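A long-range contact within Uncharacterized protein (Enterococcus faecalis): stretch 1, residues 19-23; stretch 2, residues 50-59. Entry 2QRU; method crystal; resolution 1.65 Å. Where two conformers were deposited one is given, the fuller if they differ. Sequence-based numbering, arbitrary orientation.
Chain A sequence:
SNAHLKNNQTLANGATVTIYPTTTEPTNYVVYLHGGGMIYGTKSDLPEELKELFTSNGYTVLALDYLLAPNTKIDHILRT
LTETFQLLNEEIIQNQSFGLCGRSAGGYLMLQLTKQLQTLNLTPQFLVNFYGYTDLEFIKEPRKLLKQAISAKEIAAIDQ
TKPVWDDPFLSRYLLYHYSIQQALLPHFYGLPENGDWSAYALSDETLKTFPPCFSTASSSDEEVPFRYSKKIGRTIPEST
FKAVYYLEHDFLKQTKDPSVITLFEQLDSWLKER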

# COMPACT_ATOMS: atom_id res chain seq x y z
N ILE A 19 0.65 -12.11 10.84
CA ILE A 19 1.20 -11.43 12.03
C ILE A 19 2.67 -11.83 12.23
O ILE A 19 3.00 -13.02 12.24
N TYR A 20 3.54 -10.84 12.38
CA TYR A 20 4.95 -11.10 12.69
C TYR A 20 5.23 -10.43 14.04
O TYR A 20 5.49 -9.23 14.09
N PRO A 21 5.13 -11.18 15.15
CA PRO A 21 5.32 -10.60 16.48
C PRO A 21 6.75 -10.12 16.78
O PRO A 21 7.73 -10.63 16.23
N THR A 22 6.85 -9.12 17.66
CA THR A 22 8.15 -8.74 18.23
C THR A 22 8.51 -9.73 19.35
O THR A 22 7.71 -10.61 19.69
N THR A 23 9.71 -9.58 19.91
CA THR A 23 10.20 -10.50 20.96
C THR A 23 9.59 -10.21 22.33
O THR A 23 9.63 -11.05 23.24
N LEU A 50 12.29 -5.42 5.28
CA LEU A 50 11.37 -4.38 5.74
C LEU A 50 10.63 -4.87 6.99
O LEU A 50 10.46 -4.13 7.97
N LYS A 51 10.20 -6.13 6.96
CA LYS A 51 9.58 -6.74 8.14
C LYS A 51 10.53 -6.59 9.36
O LYS A 51 10.11 -6.17 10.44
N GLU A 52 11.81 -6.86 9.16
CA GLU A 52 12.77 -6.76 10.26
C GLU A 52 12.98 -5.33 10.74
O GLU A 52 13.11 -5.08 11.95
N LEU A 53 12.97 -4.36 9.82
CA LEU A 53 13.10 -2.98 10.23
C LEU A 53 11.99 -2.63 11.23
O LEU A 53 12.20 -1.89 12.20
N PHE A 54 10.80 -3.19 11.03
CA PHE A 54 9.72 -2.90 11.96
C PHE A 54 9.83 -3.72 13.26
O PHE A 54 9.78 -3.14 14.35
N THR A 55 10.00 -5.04 13.15
CA THR A 55 9.98 -5.84 14.37
C THR A 55 11.19 -5.54 15.27
O THR A 55 11.05 -5.54 16.50
N SER A 56 12.36 -5.29 14.67
CA SER A 56 13.56 -4.96 15.46
C SER A 56 13.42 -3.63 16.22
O SER A 56 14.17 -3.38 17.18
N ASN A 57 12.49 -2.79 15.77
CA ASN A 57 12.18 -1.50 16.38
C ASN A 57 10.94 -1.54 17.27
O ASN A 57 10.43 -0.51 17.71
N GLY A 58 10.46 -2.76 17.55
CA GLY A 58 9.39 -2.93 18.52
C GLY A 58 7.98 -2.86 17.95
O GLY A 58 7.03 -2.70 18.71
N TYR A 59 7.85 -3.01 16.64
CA TYR A 59 6.53 -3.03 16.00
C TYR A 59 6.20 -4.43 15.48
O TYR A 59 6.88 -4.96 14.62

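The contact is mainly apolar, and no direct hydrogen bond crosses it. From the strand, Y20 points toward the helix with chi1 m, and one face of its ring receives the aliphatic part of K51, whose CG lies 3.8 Å from the ring centroid in a CH-pi contact; the closest atoms are Y20 CD2 and K51 CG, 3.5 Å apart. A lysine suits this place because its methylenes can cover an aromatic face while its ammonium reaches a polar partner: K51, with chi1 t, forms a salt bridge from NZ to E52 OE2 at 2.6 Å.

Two threonine methyls fill the rest. T55, one helical turn beyond K51, also points toward stretch 1; in rotamer p its CG2 lies 3.6 Å from Y20 O. T22, also p, sets out sideways, yet its CG2 packs against backbone, 3.5 Å from G58 C and 3.3 Å from Y59 C. The type I turn from T55 to G58 shapes this surface, and the positive phi of G58 calls for glycine, since a CB there would jam against the preceding carbonyl oxygen.

Polar linkage across the contact is indirect. Water 1 accepts from T23 N (2.9 Å) and donates to T55 O (2.9 Å). Facing away from stretch 1, S56 and N57 bond back to the backbone of stretch 2: S56 OG donates to E52 O and N57 ND2 to L53 O, both at 2.8 Å.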

# COMPACT_ATOMS: atom_id res chain seq x y z
CB ILE A 19 0.37 -11.82 13.29
CG1 ILE A 19 -1.09 -11.46 13.08
CG2 ILE A 19 0.91 -11.15 14.55
CD1 ILE A 19 -2.04 -12.19 13.98
CB TYR A 20 5.85 -10.46 11.63
CG TYR A 20 5.68 -10.90 10.19
CD1 TYR A 20 4.70 -10.32 9.37
CD2 TYR A 20 6.57 -11.81 9.62
CE1 TYR A 20 4.59 -10.68 8.04
CE2 TYR A 20 6.48 -12.18 8.30
CZ TYR A 20 5.48 -11.60 7.51
OH TYR A 20 5.36 -11.96 6.19
CB PRO A 21 4.96 -11.75 17.44
CG PRO A 21 4.28 -12.79 16.60
CD PRO A 21 4.80 -12.61 15.21
CB THR A 22 8.09 -7.33 18.81
OG1 THR A 22 7.05 -7.27 19.80
CG2 THR A 22 7.79 -6.35 17.71
CB THR A 23 11.74 -10.44 21.08
OG1 THR A 23 12.13 -9.09 21.34
CG2 THR A 23 12.41 -10.93 19.79
CB LEU A 50 10.40 -3.98 4.63
CG LEU A 50 9.38 -2.89 4.96
CD1 LEU A 50 10.06 -1.59 5.49
CD2 LEU A 50 8.55 -2.63 3.71
CB LYS A 51 9.24 -8.22 7.86
CG LYS A 51 8.55 -8.95 9.02
CD LYS A 51 9.55 -9.61 9.94
CE LYS A 51 10.24 -10.76 9.22
NZ LYS A 51 11.10 -11.56 10.11
CB GLU A 52 14.08 -7.42 9.86
CG GLU A 52 13.95 -8.94 9.77
CD GLU A 52 13.90 -9.62 11.13
OE1 GLU A 52 14.95 -9.66 11.80
OE2 GLU A 52 12.82 -10.11 11.51
CB LEU A 53 13.08 -2.10 8.98
CG LEU A 53 13.24 -0.62 9.14
CD1 LEU A 53 13.86 -0.04 7.86
CD2 LEU A 53 11.90 -0.02 9.36
CB PHE A 54 8.38 -3.11 11.31
CG PHE A 54 8.08 -2.07 10.28
CD1 PHE A 54 8.03 -0.70 10.63
CD2 PHE A 54 7.77 -2.44 8.97
CE1 PHE A 54 7.74 0.25 9.64
CE2 PHE A 54 7.46 -1.48 7.98
CZ PHE A 54 7.43 -0.14 8.33
CB THR A 55 9.89 -7.35 14.08
OG1 THR A 55 11.05 -7.78 13.35
CG2 THR A 55 8.60 -7.70 13.32
CB SER A 56 14.80 -4.92 14.59
OG SER A 56 14.75 -3.78 13.76
CB ASN A 57 12.10 -0.43 15.31
CG ASN A 57 13.46 0.05 14.89
OD1 ASN A 57 14.24 0.57 15.71
ND2 ASN A 57 13.81 -0.17 13.62
CB TYR A 59 6.49 -2.03 14.82
CG TYR A 59 6.72 -0.62 15.27
CD1 TYR A 59 5.67 0.14 15.80
CD2 TYR A 59 8.00 -0.06 15.25
CE1 TYR A 59 5.88 1.44 16.27
CE2 TYR A 59 8.22 1.25 15.71
CZ TYR A 59 7.15 2.00 16.21
OH TYR A 59 7.39 3.27 16.67
O HOH W 1 11.36 -7.74 18.34